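Local coordinates for protein CdnC (PDB 7MGV) that acts as an ATP-grasp ligase that installs single and bicyclic omega-ester macrocycles in a multicore ribosomal precursor peptide, probably by ATP-dependent activation of carboxylates, at residues A[147-150]-A[151-155]; A[170-173]-A[174-178]; A[230-233]-A[234-237]; A[324-328]-A[329-333]. All coordinates share one frame; numbering follows the deposited sequence.

Interaction 1 of 4, residues A[147-150]-A[151-155]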
# COMPACT_ATOMS: atom_id res chain seq x y z
N SER A 147 4.34 6.27 4.95
CA SER A 147 4.34 7.73 4.82
C SER A 147 4.92 8.34 6.09
O SER A 147 4.22 8.54 7.09
CB SER A 147 2.92 8.23 4.55
OG SER A 147 2.84 9.64 4.68
N LYS A 148 6.22 8.63 6.07
CA LYS A 148 6.85 9.26 7.22
C LYS A 148 6.31 10.67 7.44
O LYS A 148 6.26 11.15 8.58
CB LYS A 148 8.37 9.29 7.04
CG LYS A 148 9.02 7.92 7.15
CD LYS A 148 10.43 7.93 6.59
CE LYS A 148 11.26 6.80 7.17
NZ LYS A 148 10.56 5.49 7.10
N GLU A 149 5.90 11.35 6.36
CA GLU A 149 5.30 12.67 6.50
C GLU A 149 4.04 12.62 7.35
O GLU A 149 3.82 13.47 8.21
CB GLU A 149 5.01 13.26 5.12
CG GLU A 149 4.99 14.78 5.08
CD GLU A 149 4.82 15.32 3.67
OE1 GLU A 149 4.07 16.30 3.50
OE2 GLU A 149 5.45 14.77 2.74
N GLU A 150 3.19 11.61 7.11
CA GLU A 150 1.99 11.47 7.93
C GLU A 150 2.34 11.12 9.37
O GLU A 150 1.66 11.57 10.30
CB GLU A 150 1.04 10.42 7.34
CG GLU A 150 -0.34 10.48 7.97
CD GLU A 150 -1.17 9.23 7.73
OE1 GLU A 150 -0.58 8.16 7.48
OE2 GLU A 150 -2.41 9.33 7.80
N GLN A 151 3.38 10.32 9.57
CA GLN A 151 3.84 10.04 10.93
C GLN A 151 4.17 11.33 11.66
O GLN A 151 3.72 11.56 12.79
CB GLN A 151 5.06 9.12 10.92
CG GLN A 151 4.79 7.71 10.45
CD GLN A 151 6.06 6.89 10.37
OE1 GLN A 151 7.04 7.17 11.06
NE2 GLN A 151 6.05 5.87 9.51
N LEU A 152 4.97 12.19 11.03
CA LEU A 152 5.37 13.44 11.67
C LEU A 152 4.17 14.35 11.91
O LEU A 152 4.04 14.95 12.98
CB LEU A 152 6.44 14.15 10.84
CG LEU A 152 7.79 13.42 10.79
CD1 LEU A 152 8.77 14.14 9.87
CD2 LEU A 152 8.36 13.28 12.19
N LYS A 153 3.28 14.46 10.92
CA LYS A 153 2.11 15.33 11.08
C LYS A 153 1.20 14.84 12.21
O LYS A 153 0.75 15.63 13.04
CB LYS A 153 1.34 15.41 9.76
CG LYS A 153 2.02 16.26 8.71
CD LYS A 153 1.29 16.23 7.38
CE LYS A 153 1.92 17.19 6.38
NZ LYS A 153 1.29 17.10 5.04
N ILE A 154 0.95 13.53 12.26
CA ILE A 154 0.09 12.98 13.31
C ILE A 154 0.74 13.15 14.67
O ILE A 154 0.07 13.52 15.65
CB ILE A 154 -0.23 11.50 13.00
CG1 ILE A 154 -1.24 11.40 11.85
CG2 ILE A 154 -0.77 10.80 14.24
CD1 ILE A 154 -1.71 10.00 11.58
N ALA A 155 2.04 12.88 14.77
CA ALA A 155 2.73 13.04 16.05
C ALA A 155 2.69 14.49 16.52
O ALA A 155 2.51 14.76 17.71
CB ALA A 155 4.17 12.55 15.94
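Gln151 folds its side chain back over the N-terminal turn of helix 148-158. Its CG rests 3.5 Å from Ser147 O, the carbonyl oxygen that also accepts from Gln151 N at 3.2 Å. CG lies beside the backbone N (chi1 -68°), which sends the extended chain toward the helix start. There NE2 donates to Leu145 O, and OE1 accepts from Ile315 N in strand 310-316. With an alanine here, both backbone groups would probably lose their side-chain partner, and the tie between helix and strand would go. Leu152 N bonds to Lys148 O at 3.0 Å. Its CG leans on the same oxygen, while the side chain packs on Gln225 and Gln227. Lys153 stands alongside Glu149, both chains pointing the same way. Lys153 NZ and Glu149 OE1 form a salt bridge at 3.3 Å, weak as a hydrogen bond. Ile154 lies next to Glu150 in the same manner, with Ile154 CD1 3.9 Å from Glu150 CG. The Glu150 carboxylate goes on to Arg144. Ser147 is the N-cap: its OG accepts from Glu150 N at 3.1 Å and also bonds to Gly126 O of the second subunit. Glu149 OE1 and Lys153 NZ likewise bond to Thr66 and Ser130 of that subunit. The acidic groups sit near the positive end of the helix, which probably stabilises them. The polar ends on this side thus serve the dimer interface as well as the helix.

Interaction 2 of 4, residues A[170-173]-A[174-178]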
# COMPACT_ATOMS: atom_id res chain seq x y z
N ASN A 170 13.73 20.75 -3.75
CA ASN A 170 14.00 22.13 -4.15
C ASN A 170 15.33 22.56 -3.55
O ASN A 170 15.41 22.73 -2.33
CB ASN A 170 12.87 23.04 -3.67
CG ASN A 170 12.95 24.44 -4.26
OD1 ASN A 170 14.03 24.95 -4.57
ND2 ASN A 170 11.79 25.09 -4.40
N PRO A 171 16.37 22.75 -4.36
CA PRO A 171 17.67 23.15 -3.78
C PRO A 171 17.62 24.44 -2.98
O PRO A 171 18.25 24.53 -1.92
CB PRO A 171 18.58 23.28 -5.02
CG PRO A 171 17.92 22.44 -6.07
CD PRO A 171 16.45 22.55 -5.81
N GLU A 172 16.88 25.44 -3.46
CA GLU A 172 16.82 26.72 -2.75
C GLU A 172 16.09 26.58 -1.43
O GLU A 172 16.50 27.17 -0.42
CB GLU A 172 16.17 27.78 -3.63
CG GLU A 172 16.12 29.16 -3.01
CD GLU A 172 15.11 30.07 -3.67
OE1 GLU A 172 15.18 30.25 -4.90
OE2 GLU A 172 14.23 30.60 -2.95
N GLU A 173 14.99 25.82 -1.40
CA GLU A 173 14.26 25.60 -0.16
C GLU A 173 15.14 24.89 0.86
O GLU A 173 15.19 25.28 2.04
CB GLU A 173 13.00 24.78 -0.44
CG GLU A 173 11.95 24.86 0.66
CD GLU A 173 11.15 26.14 0.61
OE1 GLU A 173 10.68 26.50 -0.49
OE2 GLU A 173 11.00 26.79 1.66
N ALA A 174 15.85 23.84 0.43
CA ALA A 174 16.74 23.13 1.33
C ALA A 174 17.85 24.03 1.84
O ALA A 174 18.20 23.99 3.02
CB ALA A 174 17.32 21.90 0.64
N LYS A 175 18.43 24.86 0.96
CA LYS A 175 19.51 25.74 1.39
C LYS A 175 19.01 26.76 2.40
O LYS A 175 19.69 27.04 3.40
CB LYS A 175 20.13 26.45 0.18
CG LYS A 175 21.40 27.20 0.52
CD LYS A 175 22.07 27.75 -0.73
CE LYS A 175 23.40 28.41 -0.38
NZ LYS A 175 23.96 29.18 -1.52
N ARG A 176 17.83 27.34 2.16
CA ARG A 176 17.24 28.26 3.12
C ARG A 176 17.01 27.58 4.47
O ARG A 176 17.34 28.13 5.52
CB ARG A 176 15.93 28.81 2.56
CG ARG A 176 15.03 29.51 3.56
CD ARG A 176 13.76 30.02 2.88
NE ARG A 176 14.04 31.13 1.97
CZ ARG A 176 14.17 31.00 0.65
NH1 ARG A 176 14.05 29.82 0.07
NH2 ARG A 176 14.43 32.07 -0.10
N PHE A 177 16.47 26.36 4.44
CA PHE A 177 16.24 25.61 5.68
C PHE A 177 17.55 25.35 6.42
O PHE A 177 17.62 25.50 7.65
CB PHE A 177 15.53 24.29 5.35
CG PHE A 177 15.24 23.44 6.55
CD1 PHE A 177 16.14 22.48 6.97
CD2 PHE A 177 14.04 23.58 7.23
CE1 PHE A 177 15.86 21.68 8.07
CE2 PHE A 177 13.76 22.79 8.33
CZ PHE A 177 14.67 21.84 8.75
N ILE A 178 18.60 24.98 5.69
CA ILE A 178 19.88 24.64 6.32
C ILE A 178 20.53 25.88 6.92
O ILE A 178 21.03 25.84 8.05
CB ILE A 178 20.81 23.95 5.31
CG1 ILE A 178 20.24 22.58 4.91
CG2 ILE A 178 22.20 23.78 5.89
CD1 ILE A 178 20.75 22.07 3.58
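Arg176 reaches back one turn and holds Glu172 OE2 with two nitrogens, an i to i+4 salt bridge at the N-capped start of helix 171-181. NH1 and NH2 of Arg176 lie 3.1 and 3.2 Å from Glu172 OE2. The oxygen sits close to the guanidinium plane, at its edge. Arg176 NH1 meets the anti lone pair of Glu172 OE2; NH2 comes to the anti side too, but tilted out of the carboxylate plane. The two flat groups are turned 61° against each other, so this is no flat carboxylate-guanidinium pair. Arg176 gets there by a bend at chi3 (-69°), which turns the guanidinium back along the helix toward Glu172. Glu173 OE2 adds a more distant opposite charge, 4.6 Å from Arg176 NH1 and beyond a salt bridge. Behind the pair run the helix bonds, such as Arg176 N to Glu172 O at 2.9 Å. Further back, Asn170 is the N-cap. Its OD1 accepts weakly from Glu172 N and from Glu173 N, and its own N bonds to Thr168 OG1 at the end of strand 165-168. The buried side of the helix lies on the antiparallel sheet: Ala174 and Phe177 pack on Phe226 of strand 224-228. Glu173 and Phe177 also touch Ser65 and Gln69 of the second subunit. The first full turn is closed by Ala174 N, which meets Asn170 O at 3.0 Å, nearly straight at 171°.

Interaction 3 of 4, residues A[230-233]-A[234-237]. With ADP (adenosine-5'-diphosphate), chain F.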
# COMPACT_ATOMS: atom_id res chain seq x y z
N ILE A 230 18.98 17.07 16.50
CA ILE A 230 18.72 17.04 17.93
C ILE A 230 19.95 16.46 18.61
O ILE A 230 20.35 15.32 18.32
CB ILE A 230 17.47 16.22 18.26
CG1 ILE A 230 16.32 16.58 17.31
CG2 ILE A 230 17.05 16.44 19.71
CD1 ILE A 230 15.94 18.05 17.34
N GLU A 231 20.56 17.23 19.51
CA GLU A 231 21.67 16.72 20.30
C GLU A 231 21.17 15.61 21.21
O GLU A 231 20.14 15.75 21.88
CB GLU A 231 22.31 17.84 21.12
CG GLU A 231 23.83 17.80 21.16
CD GLU A 231 24.45 17.80 19.77
OE1 GLU A 231 24.52 18.88 19.15
OE2 GLU A 231 24.86 16.72 19.30
N LYS A 232 21.90 14.49 21.24
CA LYS A 232 21.45 13.30 21.94
C LYS A 232 21.94 13.33 23.38
O LYS A 232 23.14 13.20 23.64
CB LYS A 232 21.95 12.04 21.24
CG LYS A 232 21.31 11.76 19.89
CD LYS A 232 21.43 10.30 19.52
CE LYS A 232 21.63 10.12 18.03
NZ LYS A 232 22.61 9.04 17.72
N LYS A 233 21.01 13.50 24.32
CA LYS A 233 21.29 13.14 25.71
C LYS A 233 20.86 11.70 25.98
O LYS A 233 21.58 10.96 26.67
CB LYS A 233 20.58 14.09 26.67
CG LYS A 233 20.67 13.65 28.13
CD LYS A 233 19.78 14.49 29.04
CE LYS A 233 19.88 14.02 30.48
NZ LYS A 233 19.14 14.90 31.42
N LYS A 234 19.71 11.29 25.45
CA LYS A 234 19.29 9.90 25.48
C LYS A 234 18.73 9.52 24.12
O LYS A 234 18.21 10.36 23.38
CB LYS A 234 18.22 9.64 26.56
CG LYS A 234 18.68 9.83 27.99
CD LYS A 234 17.73 9.11 28.95
CE LYS A 234 17.92 9.57 30.38
NZ LYS A 234 17.26 10.89 30.62
N GLU A 235 18.82 8.23 23.80
CA GLU A 235 18.14 7.65 22.65
C GLU A 235 17.16 6.60 23.15
O GLU A 235 17.51 5.79 24.02
CB GLU A 235 19.13 7.05 21.66
CG GLU A 235 18.50 6.62 20.34
CD GLU A 235 19.52 6.39 19.25
OE1 GLU A 235 20.73 6.37 19.56
OE2 GLU A 235 19.12 6.23 18.08
N LEU A 236 15.95 6.60 22.59
CA LEU A 236 14.87 5.77 23.11
C LEU A 236 14.28 4.91 22.00
O LEU A 236 13.99 5.40 20.91
CB LEU A 236 13.75 6.62 23.72
CG LEU A 236 14.08 7.53 24.90
CD1 LEU A 236 12.87 8.38 25.25
CD2 LEU A 236 14.51 6.71 26.10
N ARG A 237 14.08 3.63 22.31
CA ARG A 237 13.28 2.71 21.50
C ARG A 237 12.10 2.25 22.33
O ARG A 237 12.29 1.71 23.43
CB ARG A 237 14.10 1.50 21.03
CG ARG A 237 15.38 1.84 20.29
CD ARG A 237 15.16 1.90 18.79
NE ARG A 237 16.03 2.88 18.15
CZ ARG A 237 17.01 2.58 17.31
NH1 ARG A 237 17.25 1.31 16.99
NH2 ARG A 237 17.75 3.54 16.77
PB ADP F . 20.70 2.85 11.83
O1B ADP F . 19.31 3.38 12.09
O2B ADP F . 20.75 1.71 10.84
O3B ADP F . 21.53 2.65 13.08
PA ADP F . 20.55 5.18 10.33
O1A ADP F . 19.37 4.54 9.65
O2A ADP F . 21.47 6.11 9.57
O3A ADP F . 21.43 4.07 11.08
O5' ADP F . 20.00 5.96 11.62
C5' ADP F . 19.69 7.35 11.57
C4' ADP F . 20.26 7.98 12.83
O4' ADP F . 20.16 9.40 12.75
C3' ADP F . 19.53 7.52 14.08
O3' ADP F . 20.43 6.81 14.93
C2' ADP F . 19.08 8.79 14.77
O2' ADP F . 19.50 8.79 16.13
C1' ADP F . 19.73 9.92 14.00
N9 ADP F . 18.76 11.01 13.77
C8 ADP F . 17.61 10.91 13.07
N7 ADP F . 16.95 12.09 13.05
C5 ADP F . 17.69 12.97 13.76
C6 ADP F . 17.57 14.40 14.14
N6 ADP F . 16.51 15.14 13.75
N1 ADP F . 18.56 14.93 14.89
C2 ADP F . 19.63 14.21 15.28
N3 ADP F . 19.80 12.91 14.97
C4 ADP F . 18.88 12.25 14.23
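Glu235 OE2 is gripped by the ADP ribose hydroxyls and by Arg237 two residues along the strand, while OE1 of the same carboxylate faces Lys232. O2' of ADP donates to Glu235 OE2 at 3.2 Å, and O3' of ADP adds a weak bond. The Arg237 NH2 group makes a weak, salt-bridged contact with Glu235 OE2 at 3.3 Å. This is the ribose end of an ATP-grasp nucleotide pocket, where the chain passes from strand 224-228 of one sheet to strand 234-241 of another. Glu235 CG stands anti to its own N (chi1 -171°), and the extended chain carries the carboxylate to the two sugar hydroxyls. Lys232 lies alongside it. Its NZ forms a long salt bridge to Glu235 OE1 at 3.7 Å, and its CE comes within 3.1 Å of ADP O2'. Replacing Lys232 with a leucine would probably leave Glu235 OE1 without this charged mate and the carboxylate freer to turn away from the ribose. Between them, Lys233 and Lys234 form a classic beta bulge opposite Val304. Their side chains run side by side, with the NZ atoms of Lys233 and Lys234 4.5 Å apart; Lys233 NZ is paired with Asp308. The bulge precedes Glu235, which faces the nucleotide. At the other end of the loop, Ile230 reads the base. Its CG1 lies 3.7 Å from ADP N1, and the Ile230 N-H points at ADP N1 across 2.7 Å, nearly straight at 166°.

Interaction 4 of 4, residues A[324-328]-A[329-333]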
# COMPACT_ATOMS: atom_id res chain seq x y z
N LEU A 324 15.83 -6.45 21.77
CA LEU A 324 15.44 -5.82 23.03
C LEU A 324 14.56 -6.72 23.89
O LEU A 324 14.56 -6.57 25.12
CB LEU A 324 14.70 -4.51 22.76
CG LEU A 324 15.33 -3.61 21.69
CD1 LEU A 324 14.34 -2.55 21.23
CD2 LEU A 324 16.60 -2.99 22.24
N ASP A 325 13.81 -7.65 23.29
CA ASP A 325 13.06 -8.61 24.08
C ASP A 325 13.98 -9.51 24.89
O ASP A 325 13.61 -9.96 25.98
CB ASP A 325 12.17 -9.45 23.17
CG ASP A 325 11.29 -10.42 23.94
OD1 ASP A 325 10.62 -9.97 24.89
OD2 ASP A 325 11.28 -11.61 23.59
N ASN A 326 15.18 -9.78 24.38
CA ASN A 326 16.16 -10.56 25.13
C ASN A 326 16.74 -9.79 26.31
O ASN A 326 17.42 -10.40 27.15
CB ASN A 326 17.30 -11.00 24.20
CG ASN A 326 16.91 -12.19 23.34
OD1 ASN A 326 16.09 -13.02 23.74
ND2 ASN A 326 17.51 -12.29 22.16
N LEU A 327 16.49 -8.49 26.40
CA LEU A 327 16.90 -7.69 27.55
C LEU A 327 15.83 -7.62 28.63
O LEU A 327 16.08 -7.06 29.70
CB LEU A 327 17.28 -6.27 27.10
CG LEU A 327 18.06 -6.15 25.79
CD1 LEU A 327 18.43 -4.70 25.52
CD2 LEU A 327 19.31 -7.03 25.81
N THR A 328 14.65 -8.18 28.37
CA THR A 328 13.63 -8.36 29.39
C THR A 328 13.83 -9.70 30.09
O THR A 328 14.66 -10.52 29.70
CB THR A 328 12.23 -8.28 28.78
OG1 THR A 328 12.11 -9.26 27.74
CG2 THR A 328 11.97 -6.90 28.21
N GLU A 329 13.06 -9.91 31.15
CA GLU A 329 13.12 -11.16 31.91
C GLU A 329 12.18 -12.17 31.26
O GLU A 329 10.95 -11.99 31.29
CB GLU A 329 12.76 -10.92 33.38
CG GLU A 329 12.88 -12.18 34.23
CD GLU A 329 11.68 -12.39 35.14
OE1 GLU A 329 11.89 -12.64 36.35
OE2 GLU A 329 10.54 -12.29 34.65
N GLU A 330 12.75 -13.21 30.67
CA GLU A 330 11.99 -14.30 30.04
C GLU A 330 11.06 -13.78 28.95
O GLU A 330 9.91 -14.21 28.83
CB GLU A 330 11.21 -15.10 31.09
CG GLU A 330 12.09 -15.74 32.16
CD GLU A 330 12.29 -17.23 31.94
OE1 GLU A 330 13.13 -17.60 31.09
OE2 GLU A 330 11.62 -18.03 32.62
N ASN A 331 11.57 -12.84 28.14
CA ASN A 331 10.94 -12.42 26.89
C ASN A 331 9.52 -11.89 27.13
O ASN A 331 8.52 -12.47 26.69
CB ASN A 331 10.95 -13.56 25.87
CG ASN A 331 12.29 -14.27 25.81
OD1 ASN A 331 12.49 -15.30 26.45
ND2 ASN A 331 13.21 -13.72 25.03
N ARG A 332 9.46 -10.76 27.83
CA ARG A 332 8.17 -10.16 28.16
C ARG A 332 7.46 -9.63 26.92
O ARG A 332 6.22 -9.65 26.87
CB ARG A 332 8.36 -9.04 29.19
CG ARG A 332 8.61 -9.54 30.60
CD ARG A 332 7.48 -10.45 31.09
NE ARG A 332 7.80 -11.86 30.93
CZ ARG A 332 6.94 -12.85 31.15
NH1 ARG A 332 5.70 -12.59 31.54
NH2 ARG A 332 7.32 -14.11 30.98
N ILE A 333 8.20 -9.14 25.92
CA ILE A 333 7.55 -8.64 24.71
C ILE A 333 6.95 -9.79 23.91
O ILE A 333 5.86 -9.67 23.34
CB ILE A 333 8.55 -7.83 23.86
CG1 ILE A 333 9.17 -6.71 24.69
CG2 ILE A 333 7.86 -7.25 22.63
CD1 ILE A 333 10.20 -5.89 23.94
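Asp325 lays its carboxylate against the backbone that runs from Asn331 into helix 332-341. With CG anti to the backbone N (chi1 -176°), the carboxylate points across the loop to the N-H of Ile333. Asp325 OD1 accepts from Ile333 N at 2.8 Å, on the syn side and somewhat out of the carboxylate plane. Asp325 OD2 receives Asn331 ND2 at 3.2 Å, from well above that plane. OD2 also bonds to Ser334 OG, just past Ile333 in helix 332-341. The Asn331 amide crosses Asp325 at about a right angle, and its ND2 makes a second, weak bond to Asn326 OD1. Asn331 occupies the N-cap position but makes no capping bond of its own. Thr328 serves the next N-H: its OG1 accepts from Arg332 N at 3.0 Å and 151°. Thr328 ends a type I beta turn from Asp325, closed by Thr328 N to Asp325 O at 3.2 Å. The far side of the loop is tied by Arg332 NE to Glu329 O, also at 3.2 Å. Ile333 CD1 packs 3.9 Å from Asp325 CA, and its side chain continues onto Tyr246 and Val241, on neighbouring strands 244-251 and 234-241 of an antiparallel sheet. The first turn of helix 332-341 thus takes side-chain acceptors from the preceding turn. Asp325 is buried at the positive end of that helix, which would probably help to stabilise its negative charge.

Interaction 3 is the contact that meets the nucleotide; the others lie further off. Leu152 of interaction 1 comes about 8 Å from ADP and Phe177 of interaction 2 about 9 Å, each measured from the side chain. The side chain of Leu324 of interaction 4 is about 12 Å from ADP. Interactions 3 and 4 touch, where Arg237 CB meets Leu324 CD1 at 4.1 Å. Interactions 1 and 2 have centres 21 Å apart and do not touch, yet both reach the second subunit. Interactions 2 and 4 are the most widely separated, 44 Å between centres, on opposite sides of the chain's centre. Of the four, only interaction 3 bonds to ADP; interaction 4 backs its strand through Arg237.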